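Local coordinates for tubulin-like protein CetZ1 (Haloferax volcanii, PDB 4B46) that binds GTP and, as a tubulin-like protein, controls cell shape, being essential for the rod-shaped cells that swim efficiently, at residues K2-G7 with H96-F101; I6-A11 with G109-G114; I78-I83 with A116-K121; G135-S140 with L164-N169. All coordinates share one frame; numbering follows the deposited sequence.

How the contacts relate
All four contacts belong to the GTPase domain. Contacts 1 and 2 share I6 and G7. Contact 1 is the start of strand 3-8 beside strand 100-106, and contact 2 is its end, where the chain turns into helix 9-26 over the GDP phosphates. Their centres are about 18 Å apart. The centre of contact 3 is about 11 Å from that of contact 2. Contact 3 uses the same helix, 111-126, and joins both earlier contacts through L119. I6 CG2 reaches L119 CD2 at 3.6 Å. Contact 4 is two strands further along the same sheet. Its centre is about 12 Å from that of contact 2 and it does not touch it, but both bind GDP, contact 2 at the phosphates and contact 4 at the base.

Contact 1: residues K2-G7 with H96-F101; sequences KLAMIG and HEVDAF
K2 and D99 grip each other with two hydrogen bonds. K2 N gives an almost straight bond to D99 OD2, at 2.9 Å. It meets this oxygen on the anti side, 24° out of the carboxylate plane. The first torsion of D99 (chi1 -62°) sets CG beside its own backbone N, and the turn about CB-CG brings OD2 to K2 N. S216 OG is a second partner of OD2. In return D99 N bonds to K2 O at 2.8 Å, and A100 N adds a weak bond to the same oxygen. K2 NZ bonds to E97 O at 3.0 Å, from above the carbonyl plane. The lysine chain bends at chi3 (-70°), and its CD and CE also lie against that oxygen. The carboxylate of E97 leads away to a salt bridge with R32.

L3 pairs with A100 and A4 with F101, in parallel register. A4 N bonds to A100 O at 3.0 Å. CA-H...O contacts run from L3 to A100 O and from F101 to A4 O.

Apolar contacts fall on both faces of the sheet. On one, L3 CD2 meets A100 CB at 3.9 Å. On the other, A4 CB approaches F101 CD2 obliquely at 3.6 Å. I6 CD1 comes to the edge of the same ring, 3.9 Å from CD2. V98 CG1 touches A4 CB at 4.2 Å.

Strand 3-8 has strand 100-106 on one side and strand 31-38 on the other. I6 and F101 face helix 111-126 through L123, while M5 packs on V16 and F19 of helix 9-26.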
# COMPACT_ATOMS: atom_id res chain seq x y z
N LYS A 2 9.03 10.80 0.80
CA LYS A 2 7.98 11.76 0.49
C LYS A 2 7.10 11.23 -0.63
O LYS A 2 7.59 10.96 -1.72
CB LYS A 2 8.58 13.11 0.08
CG LYS A 2 9.34 13.78 1.20
CD LYS A 2 9.94 15.09 0.73
CE LYS A 2 11.08 14.85 -0.25
NZ LYS A 2 11.53 16.13 -0.88
N LEU A 3 5.80 11.09 -0.35
CA LEU A 3 4.88 10.50 -1.32
C LEU A 3 3.79 11.46 -1.77
O LEU A 3 3.32 12.29 -1.00
CB LEU A 3 4.20 9.25 -0.74
CG LEU A 3 5.11 8.08 -0.35
CD1 LEU A 3 4.29 6.96 0.29
CD2 LEU A 3 5.85 7.57 -1.57
N ALA A 4 3.41 11.34 -3.04
CA ALA A 4 2.13 11.86 -3.51
C ALA A 4 1.12 10.72 -3.50
O ALA A 4 1.19 9.80 -4.32
CB ALA A 4 2.29 12.43 -4.91
N MET A 5 0.18 10.75 -2.56
CA MET A 5 -0.82 9.70 -2.45
C MET A 5 -2.12 10.06 -3.15
O MET A 5 -2.69 11.12 -2.91
CB MET A 5 -1.14 9.42 -0.99
CG MET A 5 0.01 8.88 -0.20
SD MET A 5 -0.63 7.92 1.20
CE MET A 5 0.94 7.41 1.89
N ILE A 6 -2.60 9.15 -4.00
CA ILE A 6 -3.91 9.30 -4.63
C ILE A 6 -4.79 8.11 -4.29
O ILE A 6 -4.48 6.98 -4.67
CB ILE A 6 -3.83 9.45 -6.16
CG1 ILE A 6 -2.88 10.59 -6.55
CG2 ILE A 6 -5.23 9.68 -6.75
CD1 ILE A 6 -1.55 10.13 -7.04
N GLY A 7 -5.87 8.36 -3.57
CA GLY A 7 -6.85 7.33 -3.27
C GLY A 7 -7.89 7.29 -4.37
O GLY A 7 -8.39 8.34 -4.80
N HIS A 96 7.97 18.07 -7.83
CA HIS A 96 9.42 18.10 -7.66
C HIS A 96 9.84 17.77 -6.23
O HIS A 96 11.00 17.45 -5.97
CB HIS A 96 10.02 19.45 -8.07
CG HIS A 96 9.91 19.74 -9.54
ND1 HIS A 96 10.44 18.91 -10.50
CD2 HIS A 96 9.34 20.77 -10.20
CE1 HIS A 96 10.19 19.41 -11.70
NE2 HIS A 96 9.52 20.54 -11.55
N GLU A 97 8.90 17.83 -5.29
CA GLU A 97 9.22 17.59 -3.89
C GLU A 97 8.83 16.20 -3.41
O GLU A 97 8.88 15.92 -2.22
CB GLU A 97 8.57 18.65 -2.99
CG GLU A 97 9.12 20.07 -3.20
CD GLU A 97 8.25 21.13 -2.55
OE1 GLU A 97 7.45 20.79 -1.65
OE2 GLU A 97 8.37 22.31 -2.94
N VAL A 98 8.45 15.31 -4.33
CA VAL A 98 8.13 13.94 -3.94
C VAL A 98 9.09 12.92 -4.52
O VAL A 98 9.65 13.11 -5.60
CB VAL A 98 6.66 13.54 -4.29
CG1 VAL A 98 5.70 14.66 -3.92
CG2 VAL A 98 6.52 13.20 -5.76
N ASP A 99 9.29 11.84 -3.77
CA ASP A 99 10.14 10.73 -4.19
C ASP A 99 9.39 9.74 -5.07
O ASP A 99 9.98 9.07 -5.92
CB ASP A 99 10.68 9.99 -2.95
CG ASP A 99 11.55 10.87 -2.09
OD1 ASP A 99 12.44 11.54 -2.66
OD2 ASP A 99 11.34 10.92 -0.87
N ALA A 100 8.08 9.63 -4.85
CA ALA A 100 7.27 8.68 -5.61
C ALA A 100 5.78 8.99 -5.50
O ALA A 100 5.35 9.69 -4.59
CB ALA A 100 7.55 7.24 -5.12
N PHE A 101 5.02 8.45 -6.45
CA PHE A 101 3.56 8.45 -6.37
C PHE A 101 3.09 7.12 -5.78
O PHE A 101 3.74 6.09 -6.00
CB PHE A 101 2.94 8.60 -7.76
CG PHE A 101 3.12 9.97 -8.35
CD1 PHE A 101 4.24 10.27 -9.09
CD2 PHE A 101 2.15 10.94 -8.15
CE1 PHE A 101 4.40 11.53 -9.64
CE2 PHE A 101 2.30 12.20 -8.70
CZ PHE A 101 3.42 12.50 -9.44

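Contact 2: residues I6-A11 with G109-G114. With GDP (guanosine-5'-diphosphate), chain B.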
# COMPACT_ATOMS: atom_id res chain seq x y z
N ILE A 6 -2.60 9.15 -4.00
CA ILE A 6 -3.91 9.30 -4.63
C ILE A 6 -4.79 8.11 -4.29
O ILE A 6 -4.48 6.98 -4.67
CB ILE A 6 -3.83 9.45 -6.16
CG1 ILE A 6 -2.88 10.59 -6.55
CG2 ILE A 6 -5.23 9.68 -6.75
CD1 ILE A 6 -1.55 10.13 -7.04
N GLY A 7 -5.87 8.36 -3.57
CA GLY A 7 -6.85 7.33 -3.27
C GLY A 7 -7.89 7.29 -4.37
O GLY A 7 -8.39 8.34 -4.80
N PHE A 8 -8.20 6.09 -4.84
CA PHE A 8 -9.15 5.91 -5.94
C PHE A 8 -10.30 5.02 -5.48
O PHE A 8 -10.07 3.90 -5.02
CB PHE A 8 -8.45 5.28 -7.16
CG PHE A 8 -8.82 5.94 -8.47
CD1 PHE A 8 -10.10 5.84 -8.98
CD2 PHE A 8 -7.87 6.64 -9.20
CE1 PHE A 8 -10.44 6.44 -10.19
CE2 PHE A 8 -8.20 7.25 -10.41
CZ PHE A 8 -9.49 7.14 -10.90
N GLY A 9 -11.53 5.51 -5.59
CA GLY A 9 -12.67 4.77 -5.08
C GLY A 9 -12.84 5.00 -3.59
O GLY A 9 -12.03 5.70 -2.96
N GLN A 10 -13.86 4.40 -3.00
CA GLN A 10 -14.18 4.68 -1.60
C GLN A 10 -13.13 4.17 -0.61
O GLN A 10 -12.75 4.88 0.32
CB GLN A 10 -15.57 4.13 -1.24
CG GLN A 10 -15.97 4.46 0.18
CD GLN A 10 -17.27 3.81 0.59
OE1 GLN A 10 -17.77 2.91 -0.07
NE2 GLN A 10 -17.83 4.27 1.70
N ALA A 11 -12.67 2.94 -0.80
CA ALA A 11 -11.63 2.35 0.06
C ALA A 11 -10.31 3.11 -0.03
O ALA A 11 -9.72 3.47 0.99
CB ALA A 11 -11.41 0.88 -0.31
N GLY A 109 -14.07 -3.52 -6.31
CA GLY A 109 -15.21 -2.69 -6.69
C GLY A 109 -15.22 -2.22 -8.13
O GLY A 109 -14.84 -2.96 -9.03
N GLY A 110 -15.67 -0.99 -8.37
CA GLY A 110 -15.78 -0.48 -9.73
C GLY A 110 -14.91 0.73 -10.04
O GLY A 110 -14.20 0.75 -11.05
N THR A 111 -14.98 1.75 -9.20
CA THR A 111 -14.30 3.01 -9.47
C THR A 111 -12.79 2.85 -9.34
O THR A 111 -12.04 3.13 -10.28
CB THR A 111 -14.83 4.11 -8.53
OG1 THR A 111 -16.19 4.37 -8.85
CG2 THR A 111 -14.05 5.40 -8.70
N GLY A 112 -12.35 2.38 -8.17
CA GLY A 112 -10.93 2.18 -7.92
C GLY A 112 -10.38 1.03 -8.76
O GLY A 112 -9.32 1.14 -9.35
N SER A 113 -11.13 -0.07 -8.79
CA SER A 113 -10.74 -1.26 -9.52
C SER A 113 -10.41 -0.95 -10.99
O SER A 113 -9.38 -1.37 -11.52
CB SER A 113 -11.87 -2.29 -9.43
OG SER A 113 -11.61 -3.43 -10.21
N GLY A 114 -11.30 -0.21 -11.65
CA GLY A 114 -11.07 0.16 -13.04
C GLY A 114 -10.19 1.38 -13.24
O GLY A 114 -9.43 1.44 -14.21
PB GDP B . -15.23 1.61 -5.46
O1B GDP B . -16.22 1.32 -6.55
O2B GDP B . -15.47 2.95 -4.80
O3B GDP B . -13.85 1.51 -6.04
O3A GDP B . -15.48 0.43 -4.40
PA GDP B . -15.02 0.49 -2.87
O1A GDP B . -13.72 1.19 -2.70
O2A GDP B . -16.12 1.07 -2.03
O5' GDP B . -14.89 -1.09 -2.55
C5' GDP B . -13.92 -1.84 -3.29
C4' GDP B . -13.34 -2.93 -2.41
O4' GDP B . -12.56 -2.35 -1.38
C3' GDP B . -14.42 -3.67 -1.64
O3' GDP B . -14.85 -4.77 -2.45
C2' GDP B . -13.73 -4.13 -0.37
O2' GDP B . -12.96 -5.31 -0.60
C1' GDP B . -12.69 -3.07 -0.14
N9 GDP B . -13.01 -2.00 0.82
C8 GDP B . -14.08 -1.17 0.79
N7 GDP B . -13.98 -0.25 1.79
C5 GDP B . -12.81 -0.48 2.43
C6 GDP B . -12.07 0.12 3.56
O6 GDP B . -12.52 1.11 4.19
N1 GDP B . -10.90 -0.44 3.89
C2 GDP B . -10.38 -1.50 3.25
N2 GDP B . -9.19 -2.00 3.68
N3 GDP B . -10.99 -2.10 2.21
C4 GDP B . -12.18 -1.63 1.77
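F8 and T111 cross at about a right angle. F8 has an unusual chi1 of -136°, away from the staggered positions. This lays ring atom CD1 3.6 Å from T111 O, which approaches the ring obliquely. CD1 is also 4.0 Å from T111 CG2. T111 CG2 is anti to the backbone N and also reaches G9 CA, at 3.9 Å. The same rotamer (chi1 -66°) puts OG1 beside the backbone N, and OG1 bonds to S39 OG. G112 CA makes a CA-H...O contact with F8 O at 3.5 Å.

G9, at a phi of 82°, has no side chain, and its CA comes close to both G112 N and the phosphate, 3.4 Å from GDP O2B. The two segments close on the phosphates here. G112 N bonds to GDP O3B at 2.7 Å. G110 N and T111 N both bond to O1B. From the other segment Q10 N reaches GDP O2B at 2.8 Å and A11 N reaches O1A at 2.8 Å. Five backbone amides thus hold the diphosphate, and the amino ends of helices 9-26 and 111-126 point toward it. This is the phosphate site of the tubulin/FtsZ family, with the glycine-rich G109-G114 as part of its signature loop.

Contact 3: residues I78-I83 with A116-K121; sequences IAEEDI and APVLAK
E80 brings one flat group near V118, its carboxylate, and does so by OE2 alone. V118 CG2 lies 4.0 Å from E80 OE2, and no other atom of helix segment 116-121 comes as near to this carboxylate. The closer touch is lower down the chain. E80 CG sits 3.6 Å from V118 CG1 and 3.7 Å from V118 CG2, lying over both methyls, so the aliphatic part of E80 does most of the touching. The first torsion of E80, with CG anti to its carbonyl carbon (chi1 -65°), stands CG over V118. The chain is extended beyond it, and the two side chains cross at about a right angle.

V118 CG1 is anti to its backbone N (chi1 167°), which directs this methyl toward helix 72-81. There it also meets A79 CB, at 3.8 Å. The contact is apolar, with no hydrogen bond across it. It joins the end of helix 72-81 and the first residue of helix 83-90 to helix 111-126, the helix that starts at the GDP phosphates in the tubulin/FtsZ fold. Helix 111-126 is kinked at P117, whose N has no bond to the turn before.

Past the end of helix 72-81 the chain leaves helical angles at D82 and starts the next helix at I83. I83 CD1 reaches L119 CD1 at 4.2 Å, the two side chains crossing at a slant. V118 CG1 is a looser neighbour, 4.4 Å from I83 CD1. Toward the sheet, A79 and L119 both pack on F8 of strand 3-8, and L119 also touches V103 of strand 100-106.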
# COMPACT_ATOMS: atom_id res chain seq x y z
N ILE A 78 -14.64 5.73 -17.29
CA ILE A 78 -14.77 7.10 -16.77
C ILE A 78 -13.42 7.67 -16.38
O ILE A 78 -13.18 8.87 -16.56
CB ILE A 78 -15.77 7.23 -15.59
CG1 ILE A 78 -15.38 6.33 -14.42
CG2 ILE A 78 -17.21 6.96 -16.07
CD1 ILE A 78 -16.12 6.64 -13.13
N ALA A 79 -12.53 6.83 -15.85
CA ALA A 79 -11.18 7.28 -15.54
C ALA A 79 -10.46 7.75 -16.80
O ALA A 79 -9.72 8.74 -16.78
CB ALA A 79 -10.38 6.17 -14.83
N GLU A 80 -10.66 7.03 -17.90
CA GLU A 80 -10.02 7.42 -19.15
C GLU A 80 -10.62 8.71 -19.73
O GLU A 80 -9.89 9.56 -20.21
CB GLU A 80 -10.08 6.29 -20.18
CG GLU A 80 -9.27 5.08 -19.72
CD GLU A 80 -9.00 4.08 -20.83
OE1 GLU A 80 -9.89 3.89 -21.69
OE2 GLU A 80 -7.90 3.49 -20.83
N GLU A 81 -11.94 8.84 -19.66
CA GLU A 81 -12.64 10.00 -20.22
C GLU A 81 -12.31 11.24 -19.41
O GLU A 81 -12.12 12.33 -19.96
CB GLU A 81 -14.16 9.77 -20.21
CG GLU A 81 -14.63 8.69 -21.16
CD GLU A 81 -16.02 8.15 -20.84
OE1 GLU A 81 -16.63 8.55 -19.81
OE2 GLU A 81 -16.52 7.32 -21.63
N ASP A 82 -12.23 11.08 -18.09
CA ASP A 82 -12.10 12.23 -17.21
C ASP A 82 -10.72 12.39 -16.57
O ASP A 82 -10.58 13.05 -15.54
CB ASP A 82 -13.19 12.17 -16.12
CG ASP A 82 -14.60 12.35 -16.69
OD1 ASP A 82 -14.76 12.96 -17.76
OD2 ASP A 82 -15.56 11.87 -16.04
N ILE A 83 -9.69 11.81 -17.19
CA ILE A 83 -8.35 11.83 -16.62
C ILE A 83 -7.83 13.26 -16.46
O ILE A 83 -7.02 13.53 -15.57
CB ILE A 83 -7.33 10.98 -17.44
CG1 ILE A 83 -6.12 10.64 -16.58
CG2 ILE A 83 -6.92 11.68 -18.74
CD1 ILE A 83 -6.47 9.76 -15.38
N ALA A 116 -7.82 2.96 -10.99
CA ALA A 116 -6.44 2.98 -10.48
C ALA A 116 -5.39 2.61 -11.53
O ALA A 116 -4.39 3.32 -11.66
CB ALA A 116 -6.28 2.15 -9.20
N PRO A 117 -5.60 1.52 -12.30
CA PRO A 117 -4.59 1.21 -13.32
C PRO A 117 -4.51 2.26 -14.42
O PRO A 117 -3.43 2.47 -14.99
CB PRO A 117 -5.08 -0.11 -13.91
CG PRO A 117 -5.97 -0.69 -12.88
CD PRO A 117 -6.65 0.48 -12.26
N VAL A 118 -5.64 2.88 -14.74
CA VAL A 118 -5.67 3.94 -15.74
C VAL A 118 -4.85 5.12 -15.25
O VAL A 118 -4.05 5.68 -16.00
CB VAL A 118 -7.13 4.37 -16.06
CG1 VAL A 118 -7.16 5.68 -16.87
CG2 VAL A 118 -7.85 3.26 -16.80
N LEU A 119 -5.02 5.47 -13.99
CA LEU A 119 -4.25 6.57 -13.43
C LEU A 119 -2.76 6.24 -13.39
O LEU A 119 -1.93 7.09 -13.74
CB LEU A 119 -4.73 6.95 -12.02
CG LEU A 119 -3.89 8.05 -11.34
CD1 LEU A 119 -3.85 9.35 -12.15
CD2 LEU A 119 -4.38 8.31 -9.92
N ALA A 120 -2.42 5.02 -12.96
CA ALA A 120 -1.01 4.64 -12.85
C ALA A 120 -0.29 4.78 -14.19
O ALA A 120 0.81 5.31 -14.26
CB ALA A 120 -0.85 3.21 -12.30
N LYS A 121 -0.95 4.31 -15.25
CA LYS A 121 -0.42 4.42 -16.60
C LYS A 121 -0.24 5.89 -17.01
O LYS A 121 0.79 6.27 -17.58
CB LYS A 121 -1.34 3.70 -17.59
CG LYS A 121 -0.75 3.55 -18.97
CD LYS A 121 -1.71 2.86 -19.93
CE LYS A 121 -1.10 2.78 -21.32
NZ LYS A 121 -2.07 2.30 -22.34

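Contact 4: residues G135-S140 with L164-N169. With GDP (guanosine-5'-diphosphate), chain B.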
# COMPACT_ATOMS: atom_id res chain seq x y z
N GLY A 135 -2.66 -2.07 -3.70
CA GLY A 135 -3.89 -2.72 -4.10
C GLY A 135 -4.44 -3.50 -2.92
O GLY A 135 -3.71 -4.25 -2.27
N ILE A 136 -5.72 -3.30 -2.62
CA ILE A 136 -6.34 -3.97 -1.50
C ILE A 136 -7.32 -5.04 -1.99
O ILE A 136 -8.31 -4.72 -2.66
CB ILE A 136 -7.08 -2.96 -0.61
CG1 ILE A 136 -6.08 -1.96 -0.01
CG2 ILE A 136 -7.90 -3.68 0.45
CD1 ILE A 136 -6.72 -0.71 0.57
N LEU A 137 -7.01 -6.31 -1.70
CA LEU A 137 -7.81 -7.43 -2.18
C LEU A 137 -9.04 -7.63 -1.32
O LEU A 137 -9.02 -7.31 -0.13
CB LEU A 137 -6.98 -8.72 -2.22
CG LEU A 137 -5.71 -8.63 -3.06
CD1 LEU A 137 -4.99 -9.99 -3.12
CD2 LEU A 137 -6.04 -8.13 -4.45
N PRO A 138 -10.13 -8.16 -1.91
CA PRO A 138 -11.38 -8.27 -1.17
C PRO A 138 -11.41 -9.45 -0.23
O PRO A 138 -10.59 -10.37 -0.34
CB PRO A 138 -12.43 -8.47 -2.29
CG PRO A 138 -11.69 -9.17 -3.37
CD PRO A 138 -10.28 -8.58 -3.32
N GLY A 139 -12.36 -9.43 0.69
CA GLY A 139 -12.64 -10.58 1.54
C GLY A 139 -13.37 -11.61 0.73
O GLY A 139 -14.19 -11.27 -0.12
N SER A 140 -13.08 -12.88 0.99
CA SER A 140 -13.73 -13.97 0.27
C SER A 140 -15.21 -14.09 0.60
O SER A 140 -15.94 -14.80 -0.07
CB SER A 140 -13.02 -15.30 0.57
OG SER A 140 -13.00 -15.57 1.96
N LEU A 164 3.67 -3.27 -7.22
CA LEU A 164 2.36 -3.28 -6.61
C LEU A 164 2.45 -3.86 -5.20
O LEU A 164 2.65 -5.06 -5.03
CB LEU A 164 1.37 -4.08 -7.46
CG LEU A 164 -0.03 -4.17 -6.85
CD1 LEU A 164 -0.64 -2.77 -6.70
CD2 LEU A 164 -0.92 -5.08 -7.69
N LEU A 165 2.34 -2.99 -4.21
CA LEU A 165 2.26 -3.40 -2.82
C LEU A 165 0.84 -3.89 -2.60
O LEU A 165 -0.11 -3.24 -3.02
CB LEU A 165 2.52 -2.22 -1.87
CG LEU A 165 3.84 -1.41 -1.81
CD1 LEU A 165 4.94 -2.16 -1.09
CD2 LEU A 165 4.34 -0.92 -3.15
N VAL A 166 0.68 -5.02 -1.92
CA VAL A 166 -0.64 -5.63 -1.76
C VAL A 166 -1.02 -5.80 -0.29
O VAL A 166 -0.19 -6.22 0.54
CB VAL A 166 -0.73 -6.99 -2.50
CG1 VAL A 166 -2.10 -7.68 -2.28
CG2 VAL A 166 -0.45 -6.80 -3.98
N PHE A 167 -2.26 -5.46 0.03
CA PHE A 167 -2.86 -5.80 1.31
C PHE A 167 -4.13 -6.61 1.03
O PHE A 167 -5.01 -6.15 0.30
CB PHE A 167 -3.18 -4.54 2.13
CG PHE A 167 -3.66 -4.84 3.52
CD1 PHE A 167 -5.00 -5.11 3.77
CD2 PHE A 167 -2.77 -4.87 4.59
CE1 PHE A 167 -5.45 -5.40 5.05
CE2 PHE A 167 -3.20 -5.16 5.87
CZ PHE A 167 -4.55 -5.43 6.10
N ASP A 168 -4.22 -7.81 1.60
CA ASP A 168 -5.35 -8.69 1.33
C ASP A 168 -6.37 -8.65 2.48
O ASP A 168 -6.12 -9.22 3.55
CB ASP A 168 -4.83 -10.12 1.12
CG ASP A 168 -5.89 -11.08 0.58
OD1 ASP A 168 -7.08 -10.71 0.49
OD2 ASP A 168 -5.52 -12.23 0.24
N ASN A 169 -7.51 -7.99 2.28
CA ASN A 169 -8.56 -7.99 3.30
C ASN A 169 -8.95 -9.38 3.76
O ASN A 169 -9.35 -9.57 4.91
CB ASN A 169 -9.84 -7.29 2.81
CG ASN A 169 -9.72 -5.78 2.80
OD1 ASN A 169 -8.78 -5.20 3.34
ND2 ASN A 169 -10.70 -5.13 2.17
PB GDP B . -15.23 1.61 -5.46
O1B GDP B . -16.22 1.32 -6.55
O2B GDP B . -15.47 2.95 -4.80
O3B GDP B . -13.85 1.51 -6.04
O3A GDP B . -15.48 0.43 -4.40
PA GDP B . -15.02 0.49 -2.87
O1A GDP B . -13.72 1.19 -2.70
O2A GDP B . -16.12 1.07 -2.03
O5' GDP B . -14.89 -1.09 -2.55
C5' GDP B . -13.92 -1.84 -3.29
C4' GDP B . -13.34 -2.93 -2.41
O4' GDP B . -12.56 -2.35 -1.38
C3' GDP B . -14.42 -3.67 -1.64
O3' GDP B . -14.85 -4.77 -2.45
C2' GDP B . -13.73 -4.13 -0.37
O2' GDP B . -12.96 -5.31 -0.60
C1' GDP B . -12.69 -3.07 -0.14
N9 GDP B . -13.01 -2.00 0.82
C8 GDP B . -14.08 -1.17 0.79
N7 GDP B . -13.98 -0.25 1.79
C5 GDP B . -12.81 -0.48 2.43
C6 GDP B . -12.07 0.12 3.56
O6 GDP B . -12.52 1.11 4.19
N1 GDP B . -10.90 -0.44 3.89
C2 GDP B . -10.38 -1.50 3.25
N2 GDP B . -9.19 -2.00 3.68
N3 GDP B . -10.99 -2.10 2.21
C4 GDP B . -12.18 -1.63 1.77
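N169 and L137 meet where the two strands end, and N169 leads from there to the nucleotide. N169 CB lies 3.1 Å from L137 O, which also takes a hydrogen bond from N169 N. CG is anti to the carbonyl carbon (chi1 -76°) and touches I136 CG2 at 3.6 Å. The amide then divides. OD1 rests on I136 CG2 at 3.4 Å, sits in the plane of the F167 ring at its edge, and accepts a hydrogen bond from GDP N2 at 3.2 Å, clearly bent. ND2 gives a nearly straight bond to GDP N3, at 3.0 Å. Two bonds thus fix the amide on the guanine, and N169 is a known GTP-binding residue.

The strands behind it are parallel neighbours, 131-137 and 163-168, joined by helix 144-160 as a beta-alpha-beta crossover. G135 N bonds to L165 O, F167 N to G135 O, and L137 N to F167 O at 2.8 Å.

On the sheet face that carries L137, V166 and D168, L137 CD1 packs on V166 CG1 at 3.8 Å. D168 OD1 touches L137 CB and is bonded to D170 N, while OD2 forms a salt bridge with R354 of helix 353-366.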